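Local coordinates for protein endonuclease V (Streptomyces avermitilis, PDB 3GOC) that probably repairs deaminated DNA by making a magnesium-dependent cut at the second phosphodiester bond 3' to a deoxyinosine, leaving the lesion in the nicked strand, at residues A[31-36]-A[190-195]; A[40-45]-A[61-66]; A[70-75]-A[104-109]; A[110-115]-A[139-144]; A[172-177]-A[198-203]. All blocks are in the same frame, centred on the assembly; numbering follows the deposited sequence.

Contact 1: A[31-36]-A[190-195]; sequences DEPGPP and RVDLDH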
# COMPACT_ATOMS: atom_id res chain seq x y z
N ASP A 31 14.98 7.65 -10.02
CA ASP A 31 14.75 6.37 -10.68
C ASP A 31 14.91 5.13 -9.80
O ASP A 31 14.95 4.01 -10.32
CB ASP A 31 15.62 6.26 -11.93
CG ASP A 31 15.08 7.11 -13.07
OD1 ASP A 31 15.76 7.21 -14.12
OD2 ASP A 31 13.97 7.66 -12.93
N GLU A 32 15.02 5.33 -8.49
CA GLU A 32 15.12 4.20 -7.56
C GLU A 32 13.69 3.95 -7.07
O GLU A 32 13.09 4.81 -6.42
CB GLU A 32 16.02 4.53 -6.36
CG GLU A 32 16.18 3.34 -5.41
CD GLU A 32 17.20 3.57 -4.31
OE1 GLU A 32 18.03 4.50 -4.43
OE2 GLU A 32 17.19 2.80 -3.33
N PRO A 33 13.12 2.78 -7.39
CA PRO A 33 11.75 2.47 -6.97
C PRO A 33 11.51 2.65 -5.48
O PRO A 33 10.52 3.28 -5.07
CB PRO A 33 11.57 1.03 -7.43
CG PRO A 33 12.37 1.02 -8.71
CD PRO A 33 13.64 1.72 -8.28
N GLY A 34 12.40 2.11 -4.66
CA GLY A 34 12.25 2.24 -3.23
C GLY A 34 11.78 0.96 -2.57
O GLY A 34 11.48 -0.02 -3.26
N PRO A 35 11.69 0.94 -1.24
CA PRO A 35 11.25 -0.25 -0.51
C PRO A 35 9.75 -0.50 -0.67
O PRO A 35 8.97 0.42 -0.93
CB PRO A 35 11.62 0.08 0.93
CG PRO A 35 11.37 1.57 0.99
CD PRO A 35 11.95 2.06 -0.32
N PRO A 36 9.33 -1.77 -0.55
CA PRO A 36 7.91 -2.08 -0.70
C PRO A 36 7.15 -1.74 0.58
O PRO A 36 7.73 -1.62 1.66
CB PRO A 36 7.92 -3.58 -0.98
CG PRO A 36 9.08 -4.04 -0.17
CD PRO A 36 10.13 -3.00 -0.46
N ARG A 190 14.89 8.85 -3.55
CA ARG A 190 15.03 7.39 -3.62
C ARG A 190 13.74 6.56 -3.58
O ARG A 190 13.75 5.43 -3.10
CB ARG A 190 15.99 6.93 -2.53
CG ARG A 190 17.41 7.50 -2.66
CD ARG A 190 18.33 6.94 -1.59
NE ARG A 190 18.38 5.48 -1.67
CZ ARG A 190 18.64 4.68 -0.64
NH1 ARG A 190 18.87 5.18 0.56
NH2 ARG A 190 18.64 3.36 -0.81
N VAL A 191 12.64 7.13 -4.07
CA VAL A 191 11.35 6.43 -4.12
C VAL A 191 10.63 6.90 -5.38
O VAL A 191 10.70 8.09 -5.70
CB VAL A 191 10.46 6.77 -2.90
CG1 VAL A 191 9.17 5.99 -2.96
CG2 VAL A 191 11.20 6.48 -1.60
N ASP A 192 9.95 6.02 -6.11
CA ASP A 192 9.22 6.51 -7.28
C ASP A 192 7.75 6.75 -6.92
O ASP A 192 7.32 6.41 -5.81
CB ASP A 192 9.36 5.59 -8.52
CG ASP A 192 8.78 4.19 -8.34
OD1 ASP A 192 7.93 3.96 -7.47
OD2 ASP A 192 9.20 3.29 -9.12
N LEU A 193 7.01 7.38 -7.82
CA LEU A 193 5.61 7.71 -7.53
C LEU A 193 4.73 6.52 -7.23
O LEU A 193 3.88 6.60 -6.35
CB LEU A 193 5.00 8.55 -8.66
CG LEU A 193 5.15 10.06 -8.51
CD1 LEU A 193 4.46 10.75 -9.68
CD2 LEU A 193 4.54 10.53 -7.19
N ASP A 194 4.91 5.42 -7.96
CA ASP A 194 4.09 4.24 -7.71
C ASP A 194 4.31 3.75 -6.28
O ASP A 194 3.35 3.43 -5.57
CB ASP A 194 4.44 3.12 -8.70
CG ASP A 194 3.72 3.27 -10.02
OD1 ASP A 194 2.92 4.22 -10.16
OD2 ASP A 194 3.94 2.43 -10.92
N HIS A 195 5.57 3.71 -5.84
CA HIS A 195 5.86 3.26 -4.49
C HIS A 195 5.40 4.28 -3.45
O HIS A 195 4.96 3.90 -2.36
CB HIS A 195 7.36 2.98 -4.30
CG HIS A 195 7.79 1.66 -4.86
ND1 HIS A 195 7.89 1.41 -6.21
CD2 HIS A 195 8.13 0.50 -4.24
CE1 HIS A 195 8.27 0.16 -6.41
NE2 HIS A 195 8.42 -0.41 -5.23
O HOH W 1 15.08 3.46 -1.65

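Contact 2: A[40-45]-A[61-66]; sequences GRVTGV and VVLDAA. With YES (3-(2-hydroxyethyl)-2,2-bis(hydroxymethyl)pentane-1,5-diol), chain H.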
# COMPACT_ATOMS: atom_id res chain seq x y z
N GLY A 40 9.54 -3.84 7.01
CA GLY A 40 10.54 -2.94 7.55
C GLY A 40 9.91 -1.85 8.40
O GLY A 40 8.85 -2.07 9.00
N ARG A 41 10.54 -0.69 8.43
CA ARG A 41 10.06 0.45 9.22
C ARG A 41 9.65 1.62 8.33
O ARG A 41 10.17 1.79 7.23
CB ARG A 41 11.15 0.94 10.19
CG ARG A 41 11.23 0.20 11.54
CD ARG A 41 11.76 -1.22 11.44
NE ARG A 41 11.77 -1.87 12.76
CZ ARG A 41 12.76 -1.76 13.65
NH1 ARG A 41 13.83 -1.03 13.38
NH2 ARG A 41 12.66 -2.38 14.82
N VAL A 42 8.70 2.41 8.80
CA VAL A 42 8.24 3.59 8.07
C VAL A 42 8.09 4.65 9.15
O VAL A 42 7.52 4.40 10.22
CB VAL A 42 6.92 3.31 7.31
CG1 VAL A 42 5.84 2.91 8.27
CG2 VAL A 42 6.52 4.54 6.49
N THR A 43 8.60 5.84 8.87
CA THR A 43 8.63 6.91 9.86
C THR A 43 7.97 8.21 9.45
O THR A 43 8.19 8.71 8.35
CB THR A 43 10.10 7.20 10.23
OG1 THR A 43 10.68 6.02 10.80
CG2 THR A 43 10.20 8.35 11.23
N GLY A 44 7.17 8.77 10.35
CA GLY A 44 6.55 10.04 10.06
C GLY A 44 7.33 11.15 10.73
O GLY A 44 7.88 10.96 11.82
N VAL A 45 7.41 12.30 10.08
CA VAL A 45 8.09 13.45 10.66
C VAL A 45 7.16 14.64 10.50
O VAL A 45 6.47 14.77 9.49
CB VAL A 45 9.44 13.77 9.95
CG1 VAL A 45 10.50 12.76 10.35
CG2 VAL A 45 9.25 13.78 8.44
N VAL A 61 8.29 9.59 14.39
CA VAL A 61 7.63 8.42 14.93
C VAL A 61 7.82 7.26 13.97
O VAL A 61 7.38 7.31 12.83
CB VAL A 61 6.12 8.65 15.15
CG1 VAL A 61 5.48 7.39 15.72
CG2 VAL A 61 5.91 9.83 16.10
N VAL A 62 8.49 6.22 14.46
CA VAL A 62 8.79 5.03 13.66
C VAL A 62 7.73 3.96 13.86
O VAL A 62 7.41 3.59 14.99
CB VAL A 62 10.15 4.43 14.05
CG1 VAL A 62 10.51 3.31 13.10
CG2 VAL A 62 11.22 5.50 14.04
N LEU A 63 7.18 3.46 12.75
CA LEU A 63 6.17 2.42 12.81
C LEU A 63 6.67 1.13 12.18
O LEU A 63 7.56 1.13 11.33
CB LEU A 63 4.91 2.83 12.04
CG LEU A 63 4.26 4.18 12.32
CD1 LEU A 63 3.06 4.36 11.39
CD2 LEU A 63 3.84 4.26 13.77
N ASP A 64 6.10 0.02 12.63
CA ASP A 64 6.40 -1.27 12.03
C ASP A 64 5.46 -1.20 10.83
O ASP A 64 4.25 -1.09 10.99
CB ASP A 64 6.00 -2.42 12.96
CG ASP A 64 6.13 -3.78 12.30
OD1 ASP A 64 5.10 -4.37 11.94
OD2 ASP A 64 7.28 -4.24 12.12
N ALA A 65 6.02 -1.23 9.62
CA ALA A 65 5.21 -1.11 8.41
C ALA A 65 4.13 -2.17 8.24
O ALA A 65 3.04 -1.89 7.74
CB ALA A 65 6.12 -1.09 7.19
N ALA A 66 4.42 -3.39 8.68
CA ALA A 66 3.47 -4.48 8.53
C ALA A 66 2.22 -4.34 9.41
O ALA A 66 1.11 -4.61 8.96
CB ALA A 66 4.16 -5.81 8.82
O1 YES H . -1.92 -5.95 5.91
C1 YES H . -2.77 -4.87 5.72
C2 YES H . -4.09 -4.79 6.31
C3 YES H . -4.91 -5.97 5.71
O3 YES H . -5.11 -5.91 4.24
C4 YES H . -4.68 -3.38 6.09
O4 YES H . -6.09 -3.24 6.71
C5 YES H . -3.83 -4.96 7.89
C6 YES H . -3.03 -3.79 8.61
C7 YES H . -2.17 -4.26 9.74
O7 YES H . -1.43 -5.43 9.40
C8 YES H . -5.11 -5.23 8.77
C9 YES H . -4.96 -6.56 9.38
O9 YES H . -4.58 -7.70 8.65
O HOH W 2 7.21 -4.33 9.18
O HOH W 3 9.45 -3.10 13.44

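Contact 3: A[70-75]-A[104-109]; sequences VVAEAT and LPCPPG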
# COMPACT_ATOMS: atom_id res chain seq x y z
N VAL A 70 3.54 1.45 16.67
CA VAL A 70 4.65 2.35 16.95
C VAL A 70 5.77 1.54 17.59
O VAL A 70 5.54 0.78 18.53
CB VAL A 70 4.23 3.48 17.91
CG1 VAL A 70 5.43 4.34 18.27
CG2 VAL A 70 3.14 4.32 17.27
N VAL A 71 6.99 1.69 17.06
CA VAL A 71 8.12 0.97 17.62
C VAL A 71 9.17 1.90 18.23
O VAL A 71 10.01 1.46 19.01
CB VAL A 71 8.80 0.06 16.57
CG1 VAL A 71 7.82 -1.00 16.10
CG2 VAL A 71 9.29 0.89 15.40
N ALA A 72 9.10 3.19 17.90
CA ALA A 72 10.05 4.16 18.44
C ALA A 72 9.60 5.58 18.13
O ALA A 72 8.87 5.81 17.17
CB ALA A 72 11.43 3.91 17.85
N GLU A 73 10.04 6.52 18.95
CA GLU A 73 9.69 7.92 18.73
C GLU A 73 10.72 8.83 19.39
O GLU A 73 11.40 8.42 20.33
CB GLU A 73 8.30 8.23 19.28
CG GLU A 73 8.15 7.99 20.77
CD GLU A 73 6.73 8.25 21.26
OE1 GLU A 73 5.78 7.70 20.66
OE2 GLU A 73 6.57 9.01 22.24
N ALA A 74 10.84 10.05 18.89
CA ALA A 74 11.79 11.01 19.43
C ALA A 74 11.39 12.41 19.02
O ALA A 74 10.74 12.60 18.00
CB ALA A 74 13.20 10.70 18.93
N THR A 75 11.77 13.40 19.83
CA THR A 75 11.47 14.78 19.51
C THR A 75 12.72 15.61 19.76
O THR A 75 13.67 15.17 20.41
CB THR A 75 10.32 15.36 20.37
OG1 THR A 75 10.67 15.28 21.76
CG2 THR A 75 9.03 14.61 20.12
N LEU A 104 16.49 8.98 17.43
CA LEU A 104 15.82 7.69 17.37
C LEU A 104 16.80 6.57 17.68
O LEU A 104 17.99 6.68 17.40
CB LEU A 104 15.22 7.45 15.99
CG LEU A 104 14.02 8.30 15.58
CD1 LEU A 104 13.74 8.09 14.10
CD2 LEU A 104 12.81 7.94 16.43
N PRO A 105 16.31 5.47 18.25
CA PRO A 105 17.15 4.32 18.60
C PRO A 105 17.31 3.35 17.43
O PRO A 105 18.00 2.34 17.55
CB PRO A 105 16.41 3.70 19.77
CG PRO A 105 14.98 3.91 19.38
CD PRO A 105 14.97 5.34 18.86
N CYS A 106 16.66 3.65 16.32
CA CYS A 106 16.73 2.78 15.15
C CYS A 106 16.63 3.60 13.87
O CYS A 106 16.25 4.78 13.89
CB CYS A 106 15.59 1.76 15.18
SG CYS A 106 13.93 2.54 15.10
N PRO A 107 16.99 2.99 12.72
CA PRO A 107 16.90 3.71 11.45
C PRO A 107 15.43 3.95 11.14
O PRO A 107 14.57 3.16 11.55
CB PRO A 107 17.55 2.74 10.47
CG PRO A 107 18.55 2.02 11.32
CD PRO A 107 17.76 1.75 12.58
N PRO A 108 15.11 5.02 10.40
CA PRO A 108 13.71 5.31 10.09
C PRO A 108 13.09 4.50 8.95
O PRO A 108 11.87 4.40 8.87
CB PRO A 108 13.74 6.80 9.78
CG PRO A 108 15.06 6.97 9.11
CD PRO A 108 16.00 6.11 9.95
N GLY A 109 13.93 3.92 8.11
CA GLY A 109 13.41 3.16 6.98
C GLY A 109 13.01 4.18 5.92
O GLY A 109 13.87 4.86 5.36

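Contact 4: A[110-115]-A[139-144]; sequences LIVCDG and IGVAKN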
# COMPACT_ATOMS: atom_id res chain seq x y z
N LEU A 110 11.72 4.28 5.64
CA LEU A 110 11.21 5.25 4.67
C LEU A 110 10.60 6.40 5.47
O LEU A 110 9.78 6.18 6.36
CB LEU A 110 10.14 4.59 3.80
CG LEU A 110 9.40 5.41 2.74
CD1 LEU A 110 8.33 6.24 3.38
CD2 LEU A 110 10.39 6.26 1.97
N ILE A 111 11.01 7.63 5.17
CA ILE A 111 10.49 8.79 5.89
C ILE A 111 9.34 9.44 5.13
O ILE A 111 9.46 9.73 3.94
CB ILE A 111 11.58 9.88 6.13
CG1 ILE A 111 12.73 9.30 6.96
CG2 ILE A 111 10.97 11.08 6.84
CD1 ILE A 111 13.63 8.37 6.20
N VAL A 112 8.22 9.63 5.82
CA VAL A 112 7.04 10.24 5.22
C VAL A 112 6.86 11.62 5.87
O VAL A 112 6.57 11.72 7.06
CB VAL A 112 5.78 9.38 5.47
CG1 VAL A 112 4.57 10.01 4.80
CG2 VAL A 112 6.01 7.96 4.94
N CYS A 113 7.03 12.67 5.07
CA CYS A 113 6.88 14.04 5.57
C CYS A 113 5.48 14.57 5.33
O CYS A 113 4.84 14.24 4.33
CB CYS A 113 7.87 14.97 4.87
SG CYS A 113 9.60 14.55 5.10
N ASP A 114 5.00 15.37 6.27
CA ASP A 114 3.69 16.00 6.13
C ASP A 114 4.02 17.26 5.34
O ASP A 114 4.26 18.33 5.91
CB ASP A 114 3.11 16.38 7.49
CG ASP A 114 1.79 17.11 7.38
OD1 ASP A 114 1.41 17.84 8.33
OD2 ASP A 114 1.11 16.96 6.35
N GLY A 115 4.04 17.12 4.02
CA GLY A 115 4.40 18.24 3.17
C GLY A 115 4.72 17.77 1.77
O GLY A 115 4.10 16.83 1.27
N ILE A 139 9.36 10.57 1.13
CA ILE A 139 8.24 10.99 0.30
C ILE A 139 7.49 12.05 1.08
O ILE A 139 7.69 12.22 2.29
CB ILE A 139 7.23 9.85 -0.02
CG1 ILE A 139 6.53 9.37 1.25
CG2 ILE A 139 7.94 8.71 -0.74
CD1 ILE A 139 5.39 8.41 0.97
N GLY A 140 6.63 12.76 0.38
CA GLY A 140 5.82 13.77 1.03
C GLY A 140 4.35 13.45 0.78
O GLY A 140 3.98 12.96 -0.28
N VAL A 141 3.52 13.68 1.79
CA VAL A 141 2.09 13.50 1.66
C VAL A 141 1.51 14.75 2.29
O VAL A 141 1.75 15.04 3.47
CB VAL A 141 1.55 12.26 2.42
CG1 VAL A 141 0.04 12.18 2.24
CG2 VAL A 141 2.20 10.99 1.87
N ALA A 142 0.77 15.52 1.49
CA ALA A 142 0.20 16.78 1.95
C ALA A 142 -1.32 16.79 1.95
O ALA A 142 -1.95 16.10 1.14
CB ALA A 142 0.72 17.92 1.09
N LYS A 143 -1.90 17.58 2.85
CA LYS A 143 -3.35 17.68 3.01
C LYS A 143 -4.03 18.58 1.98
O LYS A 143 -5.22 18.43 1.72
CB LYS A 143 -3.70 18.20 4.41
CG LYS A 143 -3.10 17.42 5.55
CD LYS A 143 -3.25 18.20 6.86
CE LYS A 143 -2.47 17.57 7.99
NZ LYS A 143 -3.02 16.25 8.37
N ASN A 144 -3.28 19.53 1.41
CA ASN A 144 -3.83 20.43 0.41
C ASN A 144 -2.90 20.46 -0.79
O ASN A 144 -1.73 20.12 -0.68
CB ASN A 144 -4.03 21.84 0.99
CG ASN A 144 -2.74 22.57 1.26
OD1 ASN A 144 -1.96 22.84 0.35
ND2 ASN A 144 -2.50 22.89 2.52
O HOH W 4 -0.16 18.78 4.74

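Contact 5: A[172-177]-A[198-203]; sequences RALRTQ and AHTLAL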
# COMPACT_ATOMS: atom_id res chain seq x y z
N ARG A 172 1.04 13.23 -7.32
CA ARG A 172 -0.28 12.71 -7.64
C ARG A 172 -1.31 13.00 -6.57
O ARG A 172 -0.99 12.99 -5.38
CB ARG A 172 -0.24 11.20 -7.86
CG ARG A 172 0.47 10.75 -9.11
CD ARG A 172 0.58 9.24 -9.14
NE ARG A 172 1.42 8.80 -10.25
CZ ARG A 172 1.91 7.57 -10.37
NH1 ARG A 172 2.67 7.26 -11.41
NH2 ARG A 172 1.66 6.66 -9.43
N ALA A 173 -2.54 13.25 -6.99
CA ALA A 173 -3.63 13.43 -6.04
C ALA A 173 -4.03 11.97 -5.85
O ALA A 173 -4.29 11.26 -6.83
CB ALA A 173 -4.76 14.24 -6.65
N LEU A 174 -4.06 11.51 -4.61
CA LEU A 174 -4.37 10.11 -4.32
C LEU A 174 -5.58 9.95 -3.42
O LEU A 174 -5.64 10.55 -2.35
CB LEU A 174 -3.17 9.45 -3.66
CG LEU A 174 -3.31 7.97 -3.26
CD1 LEU A 174 -3.38 7.12 -4.52
CD2 LEU A 174 -2.11 7.56 -2.41
N ARG A 175 -6.54 9.14 -3.86
CA ARG A 175 -7.74 8.88 -3.08
C ARG A 175 -7.39 7.85 -2.02
O ARG A 175 -7.24 6.67 -2.33
CB ARG A 175 -8.85 8.33 -4.00
CG ARG A 175 -10.22 8.24 -3.33
CD ARG A 175 -10.91 9.60 -3.28
NE ARG A 175 -11.28 10.06 -4.62
CZ ARG A 175 -11.85 11.24 -4.88
NH1 ARG A 175 -12.12 12.08 -3.89
NH2 ARG A 175 -12.15 11.58 -6.12
N THR A 176 -7.23 8.29 -0.77
CA THR A 176 -6.89 7.36 0.31
C THR A 176 -8.15 6.81 0.97
O THR A 176 -8.12 5.75 1.58
CB THR A 176 -5.99 8.04 1.38
OG1 THR A 176 -6.56 9.30 1.75
CG2 THR A 176 -4.59 8.26 0.82
N GLN A 177 -9.25 7.54 0.83
CA GLN A 177 -10.53 7.08 1.38
C GLN A 177 -11.63 7.30 0.34
O GLN A 177 -11.73 8.37 -0.27
CB GLN A 177 -10.87 7.82 2.68
CG GLN A 177 -10.07 7.33 3.89
CD GLN A 177 -10.27 5.85 4.17
OE1 GLN A 177 -11.39 5.34 4.12
NE2 GLN A 177 -9.18 5.15 4.47
N ALA A 198 1.84 3.60 -3.05
CA ALA A 198 1.65 2.33 -2.35
C ALA A 198 1.86 2.50 -0.86
O ALA A 198 1.09 1.98 -0.05
CB ALA A 198 2.61 1.28 -2.91
N HIS A 199 2.89 3.24 -0.47
CA HIS A 199 3.14 3.45 0.96
C HIS A 199 2.03 4.29 1.58
O HIS A 199 1.58 4.02 2.69
CB HIS A 199 4.50 4.13 1.17
CG HIS A 199 5.64 3.17 1.18
ND1 HIS A 199 5.96 2.41 2.29
CD2 HIS A 199 6.51 2.80 0.22
CE1 HIS A 199 6.97 1.60 2.00
NE2 HIS A 199 7.32 1.82 0.75
N THR A 200 1.59 5.32 0.85
CA THR A 200 0.54 6.18 1.37
C THR A 200 -0.75 5.38 1.58
O THR A 200 -1.42 5.55 2.60
CB THR A 200 0.31 7.37 0.41
OG1 THR A 200 1.54 8.09 0.25
CG2 THR A 200 -0.72 8.33 0.97
N LEU A 201 -1.10 4.51 0.63
CA LEU A 201 -2.31 3.70 0.79
C LEU A 201 -2.15 2.75 1.97
O LEU A 201 -3.08 2.56 2.75
CB LEU A 201 -2.59 2.89 -0.48
CG LEU A 201 -3.04 3.67 -1.72
CD1 LEU A 201 -3.23 2.70 -2.88
CD2 LEU A 201 -4.35 4.42 -1.43
N ALA A 202 -0.97 2.15 2.10
CA ALA A 202 -0.73 1.21 3.19
C ALA A 202 -0.80 1.90 4.55
O ALA A 202 -1.02 1.24 5.57
CB ALA A 202 0.62 0.52 3.01
N LEU A 203 -0.61 3.22 4.57
CA LEU A 203 -0.66 3.98 5.82
C LEU A 203 -2.03 4.59 6.08
O LEU A 203 -2.24 5.25 7.10
CB LEU A 203 0.39 5.10 5.78
CG LEU A 203 1.85 4.66 5.83
CD1 LEU A 203 2.78 5.83 5.52
CD2 LEU A 203 2.13 4.10 7.22

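Contact 1: A[31-36]-A[190-195]
With CG anti to its backbone N (chi1 -177°) and its chain extended beyond, Glu32 runs alongside Arg190, whose own chain bends at chi3 (58°) to present the side of its guanidinium in a side-on salt bridge. This surface contact fastens the loop before strand 41-49 to the N-capped start of helix 193-202, within the RNase H-like fold of endonuclease V. Arg190 NE donates almost straight to Glu32 OE1 at 2.9 Å, while Arg190 NH2 reaches the syn lone pair of Glu32 OE2 at 3.0 Å. The two planes are turned 46° apart, and OE1 is met from above the carboxylate plane. A water also links OE2 to the carbonyl of Arg190, whose NH1 is held by Gly135 O. An alanine in place of Arg190 would remove the guanidinium with its bonds to Glu32 and Gly135 and would probably let the loop around Glu32 move more freely. Further along, Asp192 N donates to Pro33 O at 3.0 Å. Asp192, its CG in the crowded position between N and the carbonyl carbon, caps the helix: its OD1 accepts from His195 N at 2.9 Å and from His195 ND1 at 2.8 Å, which fixes the imidazole. Pro33 O sits over one face of that ring, and at the ring's edge, near its plane, Pro35 O approaches His195 CD2 to 3.4 Å.

Contact 2: A[40-45]-A[61-66]
Val61 pairs with Gly44 in the antiparallel ladder of the hairpin formed by strands 41-49 and 55-64, through two backbone bonds, Gly44 N to Val61 O and Val61 N to Gly44 O, both 2.9 Å. Val62 follows as the non-hydrogen-bonded partner of Thr43, and its CG2 lies 3.3 Å from Thr43 OG1 while its CG1 meets Arg41 CG at 3.6 Å. The Thr43 hydroxyl, anti to its carbonyl carbon, is itself hydrogen-bonded to Pro108 O; a valine in place of Thr43 would lack the hydroxyl and would probably loosen the tie to the loop before strand 110-114. Leu63 returns to two-way bonding with Val42, the bond from Leu63 N to Val42 O being the shortest at 2.7 Å, and Leu63 CB lies beside Val42 CG1. At Asp64 the carboxylate is linked to Arg41 NE through a water and bonds Thr67 OG1. Just past the paired strands, Ala65 N donates to Gly40 O at 3.0 Å. Ala66 O then receives O7 of the bound polyol at 2.7 Å. The five backbone bonds between the segments lie in their carbonyl planes and hold the two strands in register, whereas Arg41 NE and Asp64 OD2 stand 5.1 Å apart with a water between them, so their attraction is likely to be softened.

Contact 3: A[70-75]-A[104-109]
Segment 70-75 belongs to strand 70-79, outermost in the sheet within this chain, and carries a classic beta bulge in which Val71 and Ala72 both face Val62 of the adjacent strand. The segment 104-109, an irregular loop leading from helix 94-102 into strand 110-114, passes over it without pairing; the closest CA atoms, those of Ala74 and Leu104, are 5.6 Å apart. Ala72 and Ala74 both direct their methyl groups at the loop, whereas Glu73 between them points away, on the side of helix 211-228, where it packs on Leu219. Leu104, with CG anti to its carbonyl carbon, brings CD2 down on the strand, 3.7 Å from Ala74 CB and equally 3.7 Å from the carbonyl carbon of Glu73. Its other methyl, CD1, packs on Val62 of the next strand, so this one side chain spans two strands. Ala72 CB meets Pro105 CG and CD, each 3.9 Å away, and Cys106 SG comes to 4.0 Å from the same methyl. Small alanine methyls thus allow a close approach, and adhesion here rests on apolar contact, with the polar pairing of the strand directed to strand 55-64.

Contact 4: A[110-115]-A[139-144]
Backbone hydrogen bonds join strands 110-114 and 138-142, the two parallel strands of a beta-alpha-beta unit whose helix is 126-134. Ile139 N donates to Ile111 O, Cys113 N to Ile139 O and Val141 N to Cys113 O, each at 2.9 Å, the middle one almost perfectly straight at 178°. Gly115 N adds a weak bond to Val141 O, just after Asp114 turns the chain as the centre of an inverse gamma turn. Gly140 suits its place, since a CB there would clash with Gly115 O. Apolar contacts gather on the face of Val112, Ile139 and Val141: Val112 CG2 lies 4.0 Å from Ile139 CG1, and Val112 CG1 lies 3.9 Å from Val141 CG2, the side chains running alongside one another. Charged and solvent-mediated contacts gather around Asp114. Asp114, its CG anti to the backbone N, binds magnesium together with Asp46, and a water connects Asp114 OD2 to Lys143 N. Lys143 NZ stands 4.7 Å from Asp114 OD2, and its positive charge, together with the magnesium, could favour the ionised carboxylate. Strand 41-49 flanks strand 110-114 on one side and strand 183-189 borders strand 138-142 on the other, while Thr200 of helix 193-202 and Thr212 of helix 211-228 pack on the valine and isoleucine face.

Contact 5: A[172-177]-A[198-203]
Leu174 lays its CD2 methyl against Thr200, 3.7 Å from both CB and CG2, the two side chains sliding past each other in opposite directions. Its CG is anti to the backbone N (chi1 179°), which carries the branch from the end of strand 168-174 to the helix. The same methyl also meets Leu201 CD2 at 4.0 Å, obliquely, so Leu174 is applied to two successive residues of the helix. Leu201 in turn extends CD2 to 3.8 Å from Arg175 O, and beyond it Thr176 CG2 approaches Thr200 CG2 at 3.9 Å. Both threonines thus offer their methyls to this contact and use their hydroxyls in other directions: Thr200 OG1 bonds Ala196 O one turn back in its own helix, and Thr176 OG1 bonds Arg208 O. Both hydroxyls therefore have partners, and the side chains meet mainly through methyl groups. Leu201 is also packed by Arg27 of the second subunit. In the fold, helix 193-202 lies across one face of the central sheet, with Thr200 resting on Val185 of strand 183-189 and on Ile139 and Val141 of strand 138-142, while Leu174 brings in strand 168-174, the next neighbour of strand 183-189.

In the fold
From the N terminus, contact 1 opens first, in the loop after helix 14-24, and its long loop closes only at residues 190-195. Within that span contacts 2, 3 and 4 close one after another: a hairpin, the packing of a loop on the outer strand 70-79, and a beta-alpha-beta unit. Contacts 2 and 3 share neighbouring strands, and strands 41-49 and 110-114 join contact 2 to contact 4. Contact 5 opens before contact 1 has closed and ends after it, so the two cross; both use helix 193-202, and the Asp194–Arg172 salt bridge ties them. Val191 and Thr200 then bring contacts 1 and 5 onto the sheet at contact 4.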